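Local coordinates for protein free serine kinase (Thermococcus kodakarensis KOD1, PDB 5X0J) that uses ADP to phosphorylate free L-serine, giving O-phospho-L-serine and AMP in the first step of cysteine biosynthesis from serine, at residues 27-36 / 212-223; 135-143 / 151-162. The protein carries 1 engineered substitution. All blocks are in the same frame, centred on the assembly; numbering follows the deposited sequence.

How the contacts relate
Contact 1 (27-36 with 212-223) lies in the active site, against the phosphoserine and close to AMP; the side chain of Lys221 is about 4 Å from the bound magnesium ion. Contact 2 (135-143 with 151-162) belongs to the C-terminal domain and is nested, along the chain, inside the loop that contact 1 closes. Their centres are about 15 Å apart, yet they meet directly through helix 155-170. Lys159 NZ lies 2.8 Å from Val217 O, and Pro220 CD rests 3.5 Å from Ser162 CB. Contact 2 thus backs the loop 217-220 without entering the pocket: the side chain of Ser162 stays about 11 Å from the phosphoserine.

Contact 1: 27-36 / 212-223; sequences KPHQQLVQKE and VKRGEVYSPKTT. Engineered in segment 27-36: Gln30 (natural residue Glu). With SEP (phosphoserine), chain C; AMP (adenosine monophosphate), chain B.
Gln30 and Tyr218 form a single beta bridge that sets two loops side by side at the phosphoserine pocket, one of them from the ParB-like N-terminal domain. Tyr218 N donates to His29 O at 2.8 Å, and Gln31 N returns a bond to Tyr218 O. Gln30 is engineered, standing where the natural glutamate is inferred to be the active-site residue. Its CB sits 3.5 Å from Ser219 O. CG is turned between the backbone N and the carbonyl carbon (chi1 53°), and the extended chain beyond it runs into the pocket. CD comes 3.6 Å from Thr223 OG1; OE1 takes Thr223 N on a lone pair, in the carbonyl plane, at 3.0 Å; NE2 makes a weak bond to phosphoserine OG. Lys221 NZ binds phosphoserine O1P and, 2.7 Å away, the anti side of Glu36 OE1 in a salt bridge. An alanine in place of Glu36 would remove this partner of Lys221 NZ, which would then probably rely on Glu4 and the phosphate and be freer to turn. Thr223 OG1, in plane at the edge of the His29 ring, lies 2.7 Å from His29 NE2 and accepts from phosphoserine N at 2.9 Å.

Contact 2: 135-143 / 151-162; sequences ERGEIAFAL and IPGGLEEQKKVS
Phe141, Ala140 and Ile151 carry this contact: the first two, neighbours in 135-143, share one partner in 151-162, Ile151. Ile151 O accepts from Ala140 N at 2.9 Å and more weakly from Phe141 N. In the other direction Ile151 N gives Phe141 O a bond of 2.9 Å, completing the antiparallel hydrogen-bonded pair. Phe141 and Ile151 send their side chains to the same face of the sheet, where Ile151 CD1 lies 4.3 Å from Phe141 CB.

Phe141 has CG beside its own backbone N, anti to the carbonyl carbon (chi1 -81°), which carries the ring to the 155-162 part of helix 155-170. There CD2 meets Val161 CG1 at 3.8 Å and CE2 comes equally close to Gln158 CB, while Gln158 O lies in the ring plane, at its edge. That carbonyl is already gripped twice, by Ser162 N and Ser162 OG, which reach it from opposite faces of its plane.

Ala140 is small enough to let the first helical turn come close: its CB lies 3.7 Å from Glu157 CB, with Gln158 CG also alongside. The carbonyl of Ala140 is used by the helix too, since Gln158 NE2 binds Ala140 O at 2.9 Å, on a lone pair and with both flat groups holding the bond in their planes. This bond restrains the rotation of the glutamine amide. At the start of the same helix Glu157 bends back, OE2 taking the N-H of the N-cap residue Gly154.

Two waters join Gly153 to the carbonyls of Gly137 and Glu138. Doubling Ala140 and Phe141 against Ile151 is a classic beta bulge, here at the open end of the 141-144/148-151 hairpin, where the chain turns from its second strand into helix 155-170 of the SerK C-terminal domain.

Contact 1: 27-36 / 212-223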
loop_
_atom_site.group_PDB
_atom_site.type_symbol
_atom_site.label_atom_id
_atom_site.label_comp_id
_atom_site.label_asym_id
_atom_site.label_seq_id
_atom_site.Cartn_x
_atom_site.Cartn_y
_atom_site.Cartn_z
ATOM N N LYS A 27 14.415 3.447 4.337
ATOM C CA LYS A 27 13.588 4.524 4.848
ATOM C C LYS A 27 12.146 4.348 4.365
ATOM O O LYS A 27 11.896 4.427 3.162
ATOM C CB LYS A 27 14.165 5.847 4.361
ATOM C CG LYS A 27 13.596 7.065 5.048
ATOM C CD LYS A 27 14.434 8.287 4.722
ATOM C CE LYS A 27 13.997 9.497 5.524
ATOM N NZ LYS A 27 14.918 10.644 5.295
ATOM N N PRO A 28 11.192 4.113 5.294
ATOM C CA PRO A 28 9.791 3.973 4.869
ATOM C C PRO A 28 9.213 5.313 4.410
ATOM O O PRO A 28 9.648 6.371 4.859
ATOM C CB PRO A 28 9.096 3.495 6.136
ATOM C CG PRO A 28 9.873 4.145 7.218
ATOM C CD PRO A 28 11.297 4.120 6.769
ATOM N N HIS A 29 8.298 5.267 3.450
ATOM C CA HIS A 29 7.484 6.415 3.087
ATOM C C HIS A 29 5.990 6.303 3.358
ATOM O O HIS A 29 5.247 7.231 3.044
ATOM C CB HIS A 29 7.742 6.803 1.625
ATOM C CG HIS A 29 7.159 5.866 0.603
ATOM N ND1 HIS A 29 7.878 4.830 0.042
ATOM C CD2 HIS A 29 5.945 5.840 0.003
ATOM C CE1 HIS A 29 7.132 4.212 -0.858
ATOM N NE2 HIS A 29 5.952 4.798 -0.892
ATOM N N GLN A 30 5.545 5.210 3.962
ATOM C CA GLN A 30 4.118 5.063 4.280
ATOM C C GLN A 30 3.887 4.093 5.433
ATOM O O GLN A 30 4.785 3.347 5.835
ATOM C CB GLN A 30 3.265 4.752 3.024
ATOM C CG GLN A 30 3.700 3.586 2.165
ATOM C CD GLN A 30 3.073 3.566 0.778
ATOM O OE1 GLN A 30 2.745 4.612 0.195
ATOM N NE2 GLN A 30 2.948 2.367 0.221
ATOM N N GLN A 31 2.685 4.167 5.993
ATOM C CA GLN A 31 2.246 3.340 7.116
ATOM C C GLN A 31 1.893 1.901 6.704
ATOM O O GLN A 31 1.864 1.560 5.515
ATOM C CB GLN A 31 1.028 3.987 7.771
ATOM C CG GLN A 31 1.316 5.329 8.435
ATOM C CD GLN A 31 0.070 6.055 8.873
ATOM O OE1 GLN A 31 -0.950 6.047 8.189
ATOM N NE2 GLN A 31 0.139 6.697 10.024
ATOM N N LEU A 32 1.646 1.066 7.712
ATOM C CA LEU A 32 1.377 -0.367 7.557
ATOM C C LEU A 32 -0.092 -0.711 7.757
ATOM O O LEU A 32 -0.813 0.024 8.409
ATOM C CB LEU A 32 2.206 -1.168 8.568
ATOM C CG LEU A 32 3.707 -0.880 8.613
ATOM C CD1 LEU A 32 4.399 -1.829 9.577
ATOM C CD2 LEU A 32 4.317 -0.999 7.218
ATOM N N VAL A 33 -0.515 -1.812 7.138
ATOM C CA VAL A 33 -1.783 -2.504 7.350
ATOM C C VAL A 33 -1.461 -3.747 8.178
ATOM O O VAL A 33 -0.610 -4.572 7.779
ATOM C CB VAL A 33 -2.397 -2.934 5.995
ATOM C CG1 VAL A 33 -3.748 -3.623 6.201
ATOM C CG2 VAL A 33 -2.510 -1.724 5.062
ATOM N N GLN A 34 -2.128 -3.895 9.324
ATOM C CA GLN A 34 -1.799 -4.974 10.253
ATOM C C GLN A 34 -1.899 -6.359 9.633
ATOM O O GLN A 34 -1.005 -7.181 9.821
ATOM C CB GLN A 34 -2.657 -4.914 11.516
ATOM C CG GLN A 34 -2.356 -6.056 12.479
ATOM C CD GLN A 34 -2.849 -5.793 13.878
ATOM O OE1 GLN A 34 -2.739 -4.683 14.375
ATOM N NE2 GLN A 34 -3.366 -6.829 14.532
ATOM N N LYS A 35 -2.973 -6.628 8.898
ATOM C CA LYS A 35 -3.134 -7.956 8.282
ATOM C C LYS A 35 -2.070 -8.276 7.236
ATOM O O LYS A 35 -1.743 -9.441 7.023
ATOM C CB LYS A 35 -4.505 -8.101 7.637
ATOM C CG LYS A 35 -5.659 -8.114 8.616
ATOM C CD LYS A 35 -5.802 -9.394 9.398
ATOM C CE LYS A 35 -7.228 -9.513 9.920
ATOM N NZ LYS A 35 -7.360 -10.615 10.900
ATOM N N GLU A 36 -1.547 -7.253 6.565
ATOM C CA GLU A 36 -0.457 -7.428 5.590
ATOM C C GLU A 36 0.844 -7.797 6.316
ATOM O O GLU A 36 1.563 -8.708 5.901
ATOM C CB GLU A 36 -0.297 -6.144 4.774
ATOM C CG GLU A 36 0.715 -6.163 3.627
ATOM C CD GLU A 36 0.218 -6.791 2.343
ATOM O OE1 GLU A 36 0.469 -6.193 1.270
ATOM O OE2 GLU A 36 -0.435 -7.844 2.418
ATOM N N VAL A 212 9.479 12.014 1.913
ATOM C CA VAL A 212 10.516 11.220 2.579
ATOM C C VAL A 212 11.630 12.103 3.144
ATOM O O VAL A 212 12.093 11.860 4.258
ATOM C CB VAL A 212 11.112 10.178 1.610
ATOM C CG1 VAL A 212 12.356 9.513 2.186
ATOM C CG2 VAL A 212 10.063 9.138 1.269
ATOM N N LYS A 213 12.037 13.119 2.383
ATOM C CA LYS A 213 13.077 14.062 2.827
ATOM C C LYS A 213 12.633 14.902 4.032
ATOM O O LYS A 213 13.468 15.280 4.856
ATOM C CB LYS A 213 13.498 14.993 1.679
ATOM C CG LYS A 213 14.197 14.320 0.501
ATOM C CD LYS A 213 15.539 13.695 0.833
ATOM C CE LYS A 213 16.606 14.733 1.134
ATOM N NZ LYS A 213 17.790 14.071 1.733
ATOM N N ARG A 214 11.336 15.200 4.136
ATOM C CA ARG A 214 10.779 15.889 5.313
ATOM C C ARG A 214 10.561 14.975 6.536
ATOM O O ARG A 214 10.148 15.455 7.594
ATOM C CB ARG A 214 9.461 16.589 4.956
ATOM C CG ARG A 214 9.593 17.669 3.892
ATOM N N GLY A 215 10.829 13.675 6.395
ATOM C CA GLY A 215 10.642 12.703 7.470
ATOM C C GLY A 215 9.189 12.340 7.743
ATOM O O GLY A 215 8.865 11.868 8.833
ATOM N N GLU A 216 8.315 12.567 6.759
ATOM C CA GLU A 216 6.893 12.259 6.876
ATOM C C GLU A 216 6.601 10.921 6.199
ATOM O O GLU A 216 7.430 10.389 5.453
ATOM C CB GLU A 216 6.064 13.365 6.221
ATOM N N VAL A 217 5.419 10.381 6.480
ATOM C CA VAL A 217 4.927 9.164 5.819
ATOM C C VAL A 217 3.486 9.369 5.353
ATOM O O VAL A 217 2.724 10.159 5.933
ATOM C CB VAL A 217 5.000 7.908 6.723
ATOM C CG1 VAL A 217 6.450 7.548 7.022
ATOM C CG2 VAL A 217 4.220 8.095 8.017
ATOM N N TYR A 218 3.136 8.675 4.279
ATOM C CA TYR A 218 1.762 8.631 3.778
ATOM C C TYR A 218 0.945 7.577 4.538
ATOM O O TYR A 218 1.488 6.753 5.280
ATOM C CB TYR A 218 1.746 8.204 2.314
ATOM C CG TYR A 218 2.255 9.168 1.284
ATOM C CD1 TYR A 218 1.528 10.296 0.936
ATOM C CD2 TYR A 218 3.420 8.905 0.584
ATOM C CE1 TYR A 218 1.971 11.162 -0.058
ATOM C CE2 TYR A 218 3.869 9.753 -0.411
ATOM C CZ TYR A 218 3.143 10.881 -0.731
ATOM O OH TYR A 218 3.602 11.708 -1.728
ATOM N N SER A 219 -0.364 7.576 4.312
ATOM C CA SER A 219 -1.205 6.479 4.770
ATOM C C SER A 219 -0.821 5.190 4.002
ATOM O O SER A 219 -0.148 5.260 2.965
ATOM C CB SER A 219 -2.691 6.836 4.591
ATOM O OG SER A 219 -3.078 6.787 3.231
ATOM N N PRO A 220 -1.235 4.018 4.514
ATOM C CA PRO A 220 -0.796 2.769 3.879
ATOM C C PRO A 220 -1.161 2.672 2.405
ATOM O O PRO A 220 -2.228 3.145 1.973
ATOM C CB PRO A 220 -1.494 1.684 4.703
ATOM C CG PRO A 220 -1.793 2.323 6.006
ATOM C CD PRO A 220 -2.101 3.749 5.673
ATOM N N LYS A 221 -0.263 2.056 1.638
ATOM C CA LYS A 221 -0.508 1.686 0.242
ATOM C C LYS A 221 -0.782 2.886 -0.671
ATOM O O LYS A 221 -1.419 2.764 -1.711
ATOM C CB LYS A 221 -1.644 0.655 0.162
ATOM C CG LYS A 221 -1.428 -0.601 0.997
ATOM C CD LYS A 221 -0.238 -1.406 0.508
ATOM C CE LYS A 221 -0.198 -2.751 1.191
ATOM N NZ LYS A 221 0.932 -3.591 0.690
ATOM N N THR A 222 -0.294 4.057 -0.282
ATOM C CA THR A 222 -0.466 5.252 -1.094
ATOM C C THR A 222 0.207 5.110 -2.457
ATOM O O THR A 222 -0.397 5.442 -3.478
ATOM C CB THR A 222 0.025 6.494 -0.329
ATOM O OG1 THR A 222 -0.861 6.731 0.768
ATOM C CG2 THR A 222 0.099 7.727 -1.224
ATOM N N THR A 223 1.436 4.606 -2.482
ATOM C CA THR A 223 2.149 4.415 -3.736
ATOM C C THR A 223 1.974 2.997 -4.279
ATOM O O THR A 223 2.029 2.024 -3.535
ATOM C CB THR A 223 3.651 4.656 -3.570
ATOM O OG1 THR A 223 4.168 3.750 -2.594
ATOM C CG2 THR A 223 3.937 6.075 -3.126
HETATM N N SEP C . 4.870 1.037 -2.046
HETATM C CA SEP C . 4.194 -0.236 -2.442
HETATM C CB SEP C . 2.870 -0.356 -1.684
HETATM O OG SEP C . 3.132 -0.321 -0.283
HETATM C C SEP C . 4.022 -0.297 -3.937
HETATM O O SEP C . 3.201 -1.091 -4.437
HETATM O OXT SEP C . 4.693 0.437 -4.686
HETATM P P SEP C . 3.873 -1.558 0.461
HETATM O O1P SEP C . 3.515 -2.790 -0.356
HETATM O O2P SEP C . 3.246 -1.518 1.818
HETATM O O3P SEP C . 5.337 -1.201 0.456
HETATM P P AMP B . 5.221 -5.279 1.364
HETATM O O1P AMP B . 6.419 -5.992 1.971
HETATM O O2P AMP B . 4.857 -4.009 2.107
HETATM O O3P AMP B . 5.368 -5.116 -0.125
HETATM O "O5'" AMP B . 3.952 -6.238 1.601
HETATM C "C5'" AMP B . 4.078 -7.629 1.886
HETATM C "C4'" AMP B . 4.712 -8.349 0.709
HETATM O "O4'" AMP B . 5.270 -9.568 1.158
HETATM C "C3'" AMP B . 3.766 -8.792 -0.429
HETATM O "O3'" AMP B . 4.300 -8.339 -1.671
HETATM C "C2'" AMP B . 3.742 -10.320 -0.429
HETATM O "O2'" AMP B . 3.599 -10.893 -1.726
HETATM C "C1'" AMP B . 5.101 -10.546 0.171
HETATM N N9 AMP B . 5.372 -11.872 0.762
HETATM C C8 AMP B . 4.508 -12.746 1.311
HETATM N N7 AMP B . 5.155 -13.844 1.773
HETATM C C5 AMP B . 6.456 -13.655 1.519
HETATM C C6 AMP B . 7.693 -14.423 1.735
HETATM N N6 AMP B . 7.640 -15.631 2.339
HETATM N N1 AMP B . 8.852 -13.865 1.312
HETATM C C2 AMP B . 8.917 -12.655 0.710
HETATM N N3 AMP B . 7.825 -11.910 0.474
HETATM C C4 AMP B . 6.603 -12.357 0.852
HETATM O O HOH W 1 1.834 0.581 2.768
#

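Contact 2: 135-143 / 151-162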
loop_
_atom_site.group_PDB
_atom_site.type_symbol
_atom_site.label_atom_id
_atom_site.label_comp_id
_atom_site.label_asym_id
_atom_site.label_seq_id
_atom_site.Cartn_x
_atom_site.Cartn_y
_atom_site.Cartn_z
ATOM N N GLU A 135 -10.379 12.073 -7.572
ATOM C CA GLU A 135 -9.399 11.938 -8.655
ATOM C C GLU A 135 -8.618 13.230 -8.893
ATOM O O GLU A 135 -7.443 13.179 -9.275
ATOM C CB GLU A 135 -10.053 11.453 -9.958
ATOM C CG GLU A 135 -10.603 10.030 -9.901
ATOM C CD GLU A 135 -9.556 8.929 -9.938
ATOM O OE1 GLU A 135 -8.359 9.196 -9.738
ATOM O OE2 GLU A 135 -9.952 7.769 -10.130
ATOM N N ARG A 136 -9.253 14.376 -8.644
ATOM C CA ARG A 136 -8.583 15.686 -8.737
ATOM C C ARG A 136 -7.786 16.086 -7.487
ATOM O O ARG A 136 -7.139 17.140 -7.480
ATOM C CB ARG A 136 -9.595 16.788 -9.077
ATOM C CG ARG A 136 -10.212 16.643 -10.460
ATOM C CD ARG A 136 -10.955 17.905 -10.890
ATOM N NE ARG A 136 -12.020 18.265 -9.947
ATOM C CZ ARG A 136 -13.284 17.828 -9.984
ATOM N NH1 ARG A 136 -13.738 17.029 -10.953
ATOM N NH2 ARG A 136 -14.125 18.234 -9.035
ATOM N N GLY A 137 -7.829 15.262 -6.440
ATOM C CA GLY A 137 -7.086 15.524 -5.210
ATOM C C GLY A 137 -7.720 16.558 -4.299
ATOM O O GLY A 137 -7.067 17.088 -3.412
ATOM N N GLU A 138 -9.009 16.818 -4.487
ATOM C CA GLU A 138 -9.709 17.877 -3.755
ATOM C C GLU A 138 -10.222 17.428 -2.398
ATOM O O GLU A 138 -10.523 18.265 -1.545
ATOM C CB GLU A 138 -10.876 18.394 -4.595
ATOM C CG GLU A 138 -10.410 19.150 -5.829
ATOM C CD GLU A 138 -11.489 19.361 -6.867
ATOM O OE1 GLU A 138 -12.645 18.945 -6.657
ATOM O OE2 GLU A 138 -11.173 19.944 -7.924
ATOM N N ILE A 139 -10.372 16.120 -2.218
ATOM C CA ILE A 139 -10.820 15.509 -0.974
ATOM C C ILE A 139 -9.890 14.341 -0.638
ATOM O O ILE A 139 -9.110 13.910 -1.492
ATOM C CB ILE A 139 -12.288 15.028 -1.085
ATOM C CG1 ILE A 139 -12.479 13.999 -2.206
ATOM C CG2 ILE A 139 -13.214 16.218 -1.329
ATOM C CD1 ILE A 139 -13.884 13.434 -2.263
ATOM N N ALA A 140 -9.985 13.839 0.592
ATOM C CA ALA A 140 -9.091 12.770 1.059
ATOM C C ALA A 140 -9.407 11.454 0.343
ATOM O O ALA A 140 -8.513 10.779 -0.166
ATOM C CB ALA A 140 -9.226 12.602 2.562
ATOM N N PHE A 141 -10.686 11.097 0.312
ATOM C CA PHE A 141 -11.151 9.900 -0.371
ATOM C C PHE A 141 -12.594 10.099 -0.815
ATOM O O PHE A 141 -13.357 10.803 -0.144
ATOM C CB PHE A 141 -11.186 8.687 0.576
ATOM C CG PHE A 141 -9.868 7.988 0.814
ATOM C CD1 PHE A 141 -9.242 7.245 -0.189
ATOM C CD2 PHE A 141 -9.307 7.980 2.086
ATOM C CE1 PHE A 141 -8.065 6.548 0.069
ATOM C CE2 PHE A 141 -8.124 7.305 2.334
ATOM C CZ PHE A 141 -7.508 6.582 1.335
ATOM N N ALA A 142 -12.964 9.454 -1.916
ATOM C CA ALA A 142 -14.368 9.196 -2.252
ATOM C C ALA A 142 -14.686 7.772 -1.834
ATOM O O ALA A 142 -13.955 6.854 -2.197
ATOM C CB ALA A 142 -14.622 9.380 -3.738
ATOM N N LEU A 143 -15.760 7.601 -1.075
ATOM C CA LEU A 143 -16.250 6.284 -0.671
ATOM C C LEU A 143 -17.402 5.938 -1.591
ATOM O O LEU A 143 -18.467 6.564 -1.502
ATOM C CB LEU A 143 -16.697 6.337 0.791
ATOM C CG LEU A 143 -17.451 5.140 1.359
ATOM C CD1 LEU A 143 -16.627 3.874 1.206
ATOM C CD2 LEU A 143 -17.774 5.398 2.817
ATOM N N ILE A 151 -15.198 12.256 1.545
ATOM C CA ILE A 151 -14.514 12.440 2.828
ATOM C C ILE A 151 -13.534 13.599 2.624
ATOM O O ILE A 151 -12.474 13.417 2.043
ATOM C CB ILE A 151 -13.797 11.152 3.281
ATOM C CG1 ILE A 151 -14.838 10.040 3.460
ATOM C CG2 ILE A 151 -13.020 11.411 4.571
ATOM C CD1 ILE A 151 -14.271 8.645 3.617
ATOM N N PRO A 152 -13.916 14.822 3.060
ATOM C CA PRO A 152 -13.067 15.993 2.870
ATOM C C PRO A 152 -11.720 15.846 3.559
ATOM O O PRO A 152 -11.590 15.085 4.528
ATOM C CB PRO A 152 -13.869 17.129 3.515
ATOM C CG PRO A 152 -15.263 16.645 3.541
ATOM C CD PRO A 152 -15.217 15.173 3.657
ATOM N N GLY A 153 -10.744 16.587 3.057
ATOM C CA GLY A 153 -9.459 16.724 3.712
ATOM C C GLY A 153 -8.297 16.334 2.823
ATOM O O GLY A 153 -8.366 16.408 1.583
ATOM N N GLY A 154 -7.217 15.936 3.479
ATOM C CA GLY A 154 -5.974 15.588 2.803
ATOM C C GLY A 154 -5.292 14.465 3.536
ATOM O O GLY A 154 -5.944 13.518 3.964
ATOM N N LEU A 155 -3.978 14.579 3.684
ATOM C CA LEU A 155 -3.165 13.480 4.194
ATOM C C LEU A 155 -3.609 12.981 5.565
ATOM O O LEU A 155 -3.734 11.774 5.787
ATOM C CB LEU A 155 -1.683 13.876 4.253
ATOM C CG LEU A 155 -0.723 12.787 4.784
ATOM C CD1 LEU A 155 -0.904 11.446 4.082
ATOM C CD2 LEU A 155 0.721 13.257 4.683
ATOM N N GLU A 156 -3.856 13.907 6.481
ATOM C CA GLU A 156 -4.254 13.536 7.837
ATOM C C GLU A 156 -5.548 12.740 7.817
ATOM O O GLU A 156 -5.690 11.760 8.531
ATOM C CB GLU A 156 -4.385 14.769 8.732
ATOM C CG GLU A 156 -3.053 15.396 9.122
ATOM N N GLU A 157 -6.474 13.151 6.961
ATOM C CA GLU A 157 -7.758 12.477 6.849
ATOM C C GLU A 157 -7.610 11.109 6.187
ATOM O O GLU A 157 -8.269 10.165 6.599
ATOM C CB GLU A 157 -8.777 13.352 6.110
ATOM C CG GLU A 157 -9.288 14.528 6.942
ATOM C CD GLU A 157 -8.277 15.652 7.134
ATOM O OE1 GLU A 157 -8.384 16.396 8.142
ATOM O OE2 GLU A 157 -7.389 15.833 6.280
ATOM N N GLN A 158 -6.720 11.000 5.203
ATOM C CA GLN A 158 -6.421 9.698 4.619
ATOM C C GLN A 158 -5.867 8.721 5.659
ATOM O O GLN A 158 -6.201 7.545 5.655
ATOM C CB GLN A 158 -5.448 9.839 3.446
ATOM C CG GLN A 158 -6.057 10.553 2.244
ATOM C CD GLN A 158 -5.067 10.858 1.141
ATOM O OE1 GLN A 158 -3.855 10.954 1.368
ATOM N NE2 GLN A 158 -5.579 11.010 -0.073
ATOM N N LYS A 159 -5.031 9.219 6.563
ATOM C CA LYS A 159 -4.545 8.394 7.666
ATOM C C LYS A 159 -5.654 7.968 8.627
ATOM O O LYS A 159 -5.686 6.829 9.077
ATOM C CB LYS A 159 -3.420 9.099 8.416
ATOM C CG LYS A 159 -2.157 9.257 7.589
ATOM C CD LYS A 159 -1.069 9.981 8.354
ATOM C CE LYS A 159 0.236 9.947 7.585
ATOM N NZ LYS A 159 1.283 10.794 8.222
ATOM N N LYS A 160 -6.577 8.877 8.943
ATOM C CA LYS A 160 -7.672 8.533 9.854
ATOM C C LYS A 160 -8.581 7.479 9.227
ATOM O O LYS A 160 -8.982 6.528 9.896
ATOM C CB LYS A 160 -8.472 9.778 10.241
ATOM C CG LYS A 160 -7.690 10.740 11.116
ATOM C CD LYS A 160 -8.481 11.994 11.453
ATOM C CE LYS A 160 -7.628 12.988 12.223
ATOM N NZ LYS A 160 -8.331 14.271 12.478
ATOM N N VAL A 161 -8.888 7.638 7.940
ATOM C CA VAL A 161 -9.670 6.626 7.223
ATOM C C VAL A 161 -8.967 5.267 7.272
ATOM O O VAL A 161 -9.576 4.258 7.599
ATOM C CB VAL A 161 -9.929 7.025 5.750
ATOM C CG1 VAL A 161 -10.511 5.864 4.949
ATOM C CG2 VAL A 161 -10.867 8.219 5.680
ATOM N N SER A 162 -7.670 5.261 6.964
ATOM C CA SER A 162 -6.915 4.025 6.868
ATOM C C SER A 162 -6.841 3.318 8.228
ATOM O O SER A 162 -6.896 2.095 8.304
ATOM C CB SER A 162 -5.524 4.314 6.329
ATOM O OG SER A 162 -5.606 4.840 5.009
HETATM O O HOH W 2 -6.724 17.047 -0.598
HETATM O O HOH W 3 -11.424 18.615 1.037
#